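Local structure of uncharacterized protein (Bacillus thuringiensis serovar kurstaki, 4XE7) at residues K314-D319 / F376-L381; N367-G372 / D388-P393. The protein probably assembles, in a nucleotide-dependent manner, into actin-like filaments of the ParM type that segregate plasmid DNA. All coordinates share one frame; numbering follows the deposited sequence.

Along the chain, 314-319 comes first, at the end of helix 300-317. The strands 326-329 and 332-335, the long helix 337-362 and strand 366-370 follow before 376-381 returns to that helix end and closes contact 1. Contact 2 closes a much shorter loop: 388-393 comes back beside 367-372 after 15 residues. The segments alternate, so the two loops cross, with 367-372 inside the first and 376-381 inside the second. Contact 1 ties the helix end to helix 378-381; contact 2 makes the edge of the five-stranded sheet. They meet where Tyr-378 CE2 lies 3.9 Å from Leu-392 CD2.

Contact 1 (K314-D319 / F376-L381); sequences KMIEDD and FGYAGL
Ile-316 crosses the ring of Tyr-378 obliquely, with its CG1 methylene over one face in a CH-pi contact. That carbon is 3.8 Å from the ring centroid and 16° off the normal, displaced a little toward the rim. Its nearest ring atom is accordingly CZ, at 3.7 Å from Ile-316 CG1. Tyr-378 CG is anti to its backbone N (chi1 -175°), on a CB that points at the helix end, and the ring reaches across from there. Met-315 approaches the same ring obliquely: its CB is 4.0 Å from Tyr-378 CE1. Farther out the methionine bends at chi3 (80°), which turns the methyl CE to 4.0 Å from Ala-379 CB, methyl against methyl. Met-315 thus touches both Tyr-378 and Ala-379, whereas Ile-316 packs on the tyrosine. The contact joins the C-terminal end of helix 300-317 to the start of the one-turn helix 378-381, within the part of the actin-like fold that carries the five-stranded sheet. Gly-377 is the N-cap of the short helix, its carbonyl O accepting from the N of Leu-381. Around the pair, Met-315 also packs on Pro-323 and Arg-382, Ile-316 on Ile-396, and Ala-379 on Met-341 of helix 337-362. No direct hydrogen bond spans the segments; one water does the polar bridging, in the plane of the tyrosine ring at its edge. The water O accepts from Tyr-378 OH at 2.7 Å and donates to Met-315 O, 2.6 Å from it. Its other donation, to Asp-319 OD2, measures 2.4 Å from the water O, so short that the exact length is doubtful. Met-315 O has a second donor, the backbone N of Asp-318, in the last turn before the chain leaves the helix.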
loop_
_atom_site.group_PDB
_atom_site.type_symbol
_atom_site.label_atom_id
_atom_site.label_comp_id
_atom_site.label_asym_id
_atom_site.label_seq_id
_atom_site.Cartn_x
_atom_site.Cartn_y
_atom_site.Cartn_z
ATOM N N LYS A 314 -7.227 -15.127 11.655
ATOM C CA LYS A 314 -7.309 -16.089 12.745
ATOM C C LYS A 314 -6.195 -17.111 12.652
ATOM O O LYS A 314 -5.656 -17.533 13.667
ATOM C CB LYS A 314 -8.654 -16.809 12.737
ATOM C CG LYS A 314 -9.873 -15.916 12.853
ATOM C CD LYS A 314 -11.102 -16.798 12.868
ATOM C CE LYS A 314 -12.373 -16.039 12.699
ATOM N NZ LYS A 314 -13.494 -17.004 12.518
ATOM N N MET A 315 -5.867 -17.522 11.431
ATOM C CA MET A 315 -4.775 -18.473 11.221
ATOM C C MET A 315 -3.447 -17.835 11.636
ATOM O O MET A 315 -2.627 -18.464 12.284
ATOM C CB MET A 315 -4.701 -18.931 9.748
ATOM C CG MET A 315 -5.937 -19.641 9.195
ATOM S SD MET A 315 -5.644 -20.477 7.595
ATOM C CE MET A 315 -4.847 -21.972 8.122
ATOM N N ILE A 316 -3.242 -16.577 11.253
ATOM C CA ILE A 316 -2.002 -15.873 11.579
ATOM C C ILE A 316 -1.836 -15.688 13.096
ATOM O O ILE A 316 -0.721 -15.747 13.617
ATOM C CB ILE A 316 -1.940 -14.518 10.865
ATOM C CG1 ILE A 316 -1.818 -14.748 9.354
ATOM C CG2 ILE A 316 -0.780 -13.667 11.385
ATOM C CD1 ILE A 316 -1.869 -13.463 8.509
ATOM N N GLU A 317 -2.948 -15.499 13.804
ATOM C CA GLU A 317 -2.925 -15.378 15.262
ATOM C C GLU A 317 -2.628 -16.695 15.983
ATOM O O GLU A 317 -2.173 -16.704 17.129
ATOM C CB GLU A 317 -4.265 -14.831 15.768
ATOM C CG GLU A 317 -4.488 -13.376 15.457
ATOM C CD GLU A 317 -3.492 -12.476 16.158
ATOM O OE1 GLU A 317 -3.464 -12.482 17.408
ATOM O OE2 GLU A 317 -2.735 -11.767 15.459
ATOM N N ASP A 318 -2.892 -17.810 15.318
ATOM C CA ASP A 318 -2.978 -19.079 16.025
ATOM C C ASP A 318 -2.750 -20.230 15.075
ATOM O O ASP A 318 -3.665 -20.624 14.342
ATOM C CB ASP A 318 -4.353 -19.198 16.700
ATOM C CG ASP A 318 -4.492 -20.429 17.573
ATOM O OD1 ASP A 318 -3.615 -21.324 17.566
ATOM O OD2 ASP A 318 -5.523 -20.508 18.266
ATOM N N ASP A 319 -1.532 -20.773 15.118
ATOM C CA ASP A 319 -1.096 -21.856 14.239
ATOM C C ASP A 319 -1.969 -23.111 14.312
ATOM O O ASP A 319 -1.950 -23.933 13.396
ATOM C CB ASP A 319 0.354 -22.251 14.558
ATOM C CG ASP A 319 1.332 -21.099 14.414
ATOM O OD1 ASP A 319 2.404 -21.151 15.056
ATOM O OD2 ASP A 319 1.040 -20.148 13.661
ATOM N N PHE A 376 -3.355 -15.005 0.649
ATOM C CA PHE A 376 -4.157 -16.021 -0.027
ATOM C C PHE A 376 -3.578 -17.427 0.183
ATOM O O PHE A 376 -4.317 -18.390 0.484
ATOM C CB PHE A 376 -4.257 -15.706 -1.528
ATOM C CG PHE A 376 -5.017 -16.741 -2.324
ATOM C CD1 PHE A 376 -6.388 -16.896 -2.157
ATOM C CD2 PHE A 376 -4.365 -17.548 -3.238
ATOM C CE1 PHE A 376 -7.087 -17.849 -2.885
ATOM C CE2 PHE A 376 -5.059 -18.490 -3.983
ATOM C CZ PHE A 376 -6.424 -18.643 -3.802
ATOM N N GLY A 377 -2.255 -17.531 0.041
ATOM C CA GLY A 377 -1.555 -18.814 0.094
ATOM C C GLY A 377 -1.009 -19.186 1.454
ATOM O O GLY A 377 -0.278 -20.172 1.587
ATOM N N TYR A 378 -1.391 -18.417 2.472
ATOM C CA TYR A 378 -0.851 -18.587 3.822
ATOM C C TYR A 378 -0.938 -20.031 4.352
ATOM O O TYR A 378 0.014 -20.512 4.958
ATOM C CB TYR A 378 -1.549 -17.627 4.811
ATOM C CG TYR A 378 -0.935 -17.671 6.204
ATOM C CD1 TYR A 378 -1.469 -18.476 7.202
ATOM C CD2 TYR A 378 0.202 -16.928 6.507
ATOM C CE1 TYR A 378 -0.880 -18.535 8.488
ATOM C CE2 TYR A 378 0.786 -16.979 7.767
ATOM C CZ TYR A 378 0.236 -17.779 8.756
ATOM O OH TYR A 378 0.820 -17.825 10.008
ATOM N N ALA A 379 -2.060 -20.718 4.135
ATOM C CA ALA A 379 -2.234 -22.054 4.713
ATOM C C ALA A 379 -1.139 -23.019 4.286
ATOM O O ALA A 379 -0.726 -23.875 5.059
ATOM C CB ALA A 379 -3.614 -22.626 4.342
ATOM N N GLY A 380 -0.655 -22.868 3.060
ATOM C CA GLY A 380 0.448 -23.685 2.582
ATOM C C GLY A 380 1.819 -23.040 2.762
ATOM O O GLY A 380 2.765 -23.687 3.234
ATOM N N LEU A 381 1.929 -21.759 2.411
ATOM C CA LEU A 381 3.225 -21.069 2.453
ATOM C C LEU A 381 3.861 -21.127 3.834
ATOM O O LEU A 381 5.084 -21.219 3.952
ATOM C CB LEU A 381 3.067 -19.607 2.011
ATOM C CG LEU A 381 2.674 -19.436 0.545
ATOM C CD1 LEU A 381 2.219 -17.999 0.246
ATOM C CD2 LEU A 381 3.822 -19.825 -0.345
HETATM O O HOH W 1 -0.319 -19.449 11.787
#

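Contact 2 (N367-G372 / D388-P393); sequences NIVVGG and DGFILP
Phe-390 and Asn-367 face each other as a parallel beta bridge, followed by Ile-391 with Ile-368, where strand 390-391 forms one edge of the five-stranded sheet of an actin-like domain. The two strands are joined by the short helices 372-376 and 378-381, a beta-alpha-beta crossover. Three backbone bonds stitch them: Ile-391 N to Asn-367 O, Val-369 N to Ile-391 O, and Asn-367 N to Gly-389 O, the last at 2.6 Å. On its other side strand 366-370 bonds to strand 232-237. The Phe-390 side chain leaves the sheet on the same face as Asn-367. Its CB lies near Asn-367 O, as does CG, which stands anti to the backbone N (chi1 -175°), and CD2 comes to 3.6 Å from that oxygen, which approaches the ring obliquely. CE2 passes to Val-369 CG1, and the tip CZ ends 3.8 Å from the same methyl, with Val-369 CG2 beside it. Trp-359 of helix 337-362 and Leu-384 also pack against this phenylalanine. Val-369 CG2, between its backbone N and carbonyl carbon, reaches Leu-392 CG at 3.8 Å, the two side chains crossing at a slant. On the face of Ile-368 and Ile-391 the side chains run side by side in the same direction, Ile-368 CG1 being 3.9 Å from Ile-391 CB. After Val-370 the chain turns through Gly-371 and Gly-372, a glycine-rich turn that recalls the adenosine motif of actin relatives and probably lies close to the nucleotide site, empty in this apo form. The buried Val-369 O has no hydrogen-bond partner in the model; Pro-393, which has no N-H to offer, sets its CD 3.1 Å from that oxygen.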
loop_
_atom_site.group_PDB
_atom_site.type_symbol
_atom_site.label_atom_id
_atom_site.label_comp_id
_atom_site.label_asym_id
_atom_site.label_seq_id
_atom_site.Cartn_x
_atom_site.Cartn_y
_atom_site.Cartn_z
ATOM N N ASN A 367 15.194 -15.787 2.493
ATOM C CA ASN A 367 14.203 -15.789 1.425
ATOM C C ASN A 367 12.857 -15.289 1.959
ATOM O O ASN A 367 12.209 -15.959 2.759
ATOM C CB ASN A 367 14.098 -17.190 0.806
ATOM C CG ASN A 367 13.463 -17.176 -0.581
ATOM O OD1 ASN A 367 13.315 -16.116 -1.200
ATOM N ND2 ASN A 367 13.063 -18.352 -1.066
ATOM N N ILE A 368 12.454 -14.094 1.522
ATOM C CA ILE A 368 11.302 -13.406 2.100
ATOM C C ILE A 368 10.106 -13.339 1.147
ATOM O O ILE A 368 10.291 -13.097 -0.040
ATOM C CB ILE A 368 11.693 -11.966 2.518
ATOM C CG1 ILE A 368 12.969 -12.000 3.361
ATOM C CG2 ILE A 368 10.540 -11.296 3.268
ATOM C CD1 ILE A 368 13.517 -10.627 3.757
ATOM N N VAL A 369 8.888 -13.554 1.665
ATOM C CA VAL A 369 7.684 -13.364 0.867
ATOM C C VAL A 369 6.875 -12.196 1.411
ATOM O O VAL A 369 6.794 -11.990 2.620
ATOM C CB VAL A 369 6.796 -14.629 0.811
ATOM C CG1 VAL A 369 7.510 -15.734 0.064
ATOM C CG2 VAL A 369 6.373 -15.095 2.229
ATOM N N VAL A 370 6.314 -11.405 0.501
ATOM C CA VAL A 370 5.435 -10.295 0.859
ATOM C C VAL A 370 4.360 -10.253 -0.186
ATOM O O VAL A 370 4.475 -10.940 -1.200
ATOM C CB VAL A 370 6.168 -8.923 0.914
ATOM C CG1 VAL A 370 7.280 -8.957 1.927
ATOM C CG2 VAL A 370 6.706 -8.553 -0.449
ATOM N N GLY A 371 3.317 -9.454 0.047
ATOM C CA GLY A 371 2.287 -9.246 -0.953
ATOM C C GLY A 371 1.011 -9.970 -0.571
ATOM O O GLY A 371 1.042 -10.833 0.293
ATOM N N GLY A 372 -0.097 -9.627 -1.233
ATOM C CA GLY A 372 -1.393 -10.236 -0.984
ATOM C C GLY A 372 -1.433 -11.739 -1.236
ATOM O O GLY A 372 -2.263 -12.443 -0.667
ATOM N N ASP A 388 15.266 -23.021 7.014
ATOM C CA ASP A 388 15.953 -21.942 7.717
ATOM C C ASP A 388 16.359 -20.847 6.717
ATOM O O ASP A 388 16.886 -21.116 5.634
ATOM C CB ASP A 388 17.162 -22.457 8.503
ATOM C CG ASP A 388 18.244 -23.005 7.614
ATOM O OD1 ASP A 388 17.916 -23.802 6.709
ATOM O OD2 ASP A 388 19.423 -22.636 7.818
ATOM N N GLY A 389 16.075 -19.603 7.070
ATOM C CA GLY A 389 16.327 -18.506 6.156
ATOM C C GLY A 389 15.061 -18.047 5.438
ATOM O O GLY A 389 15.063 -16.969 4.838
ATOM N N PHE A 390 13.991 -18.846 5.499
ATOM C CA PHE A 390 12.708 -18.453 4.900
ATOM C C PHE A 390 11.886 -17.601 5.854
ATOM O O PHE A 390 11.624 -17.990 6.995
ATOM C CB PHE A 390 11.884 -19.668 4.476
ATOM C CG PHE A 390 10.613 -19.309 3.750
ATOM C CD1 PHE A 390 9.424 -19.099 4.449
ATOM C CD2 PHE A 390 10.605 -19.176 2.367
ATOM C CE1 PHE A 390 8.247 -18.752 3.778
ATOM C CE2 PHE A 390 9.439 -18.835 1.689
ATOM C CZ PHE A 390 8.258 -18.621 2.397
ATOM N N ILE A 391 11.468 -16.440 5.373
ATOM C CA ILE A 391 10.763 -15.491 6.221
ATOM C C ILE A 391 9.366 -15.189 5.696
ATOM O O ILE A 391 9.198 -14.697 4.576
ATOM C CB ILE A 391 11.536 -14.161 6.336
ATOM C CG1 ILE A 391 12.967 -14.411 6.827
ATOM C CG2 ILE A 391 10.800 -13.203 7.238
ATOM C CD1 ILE A 391 13.037 -15.175 8.127
ATOM N N LEU A 392 8.366 -15.503 6.502
ATOM C CA LEU A 392 7.000 -15.078 6.239
ATOM C C LEU A 392 6.706 -14.082 7.349
ATOM O O LEU A 392 6.490 -14.486 8.482
ATOM C CB LEU A 392 6.031 -16.264 6.255
ATOM C CG LEU A 392 4.700 -16.174 5.509
ATOM C CD1 LEU A 392 4.002 -17.533 5.502
ATOM C CD2 LEU A 392 3.808 -15.113 6.130
ATOM N N PRO A 393 6.749 -12.777 7.034
ATOM C CA PRO A 393 6.701 -11.717 8.055
ATOM C C PRO A 393 5.432 -11.788 8.896
ATOM O O PRO A 393 4.345 -11.997 8.340
ATOM C CB PRO A 393 6.735 -10.402 7.232
ATOM C CG PRO A 393 7.261 -10.799 5.866
ATOM C CD PRO A 393 6.794 -12.239 5.664
#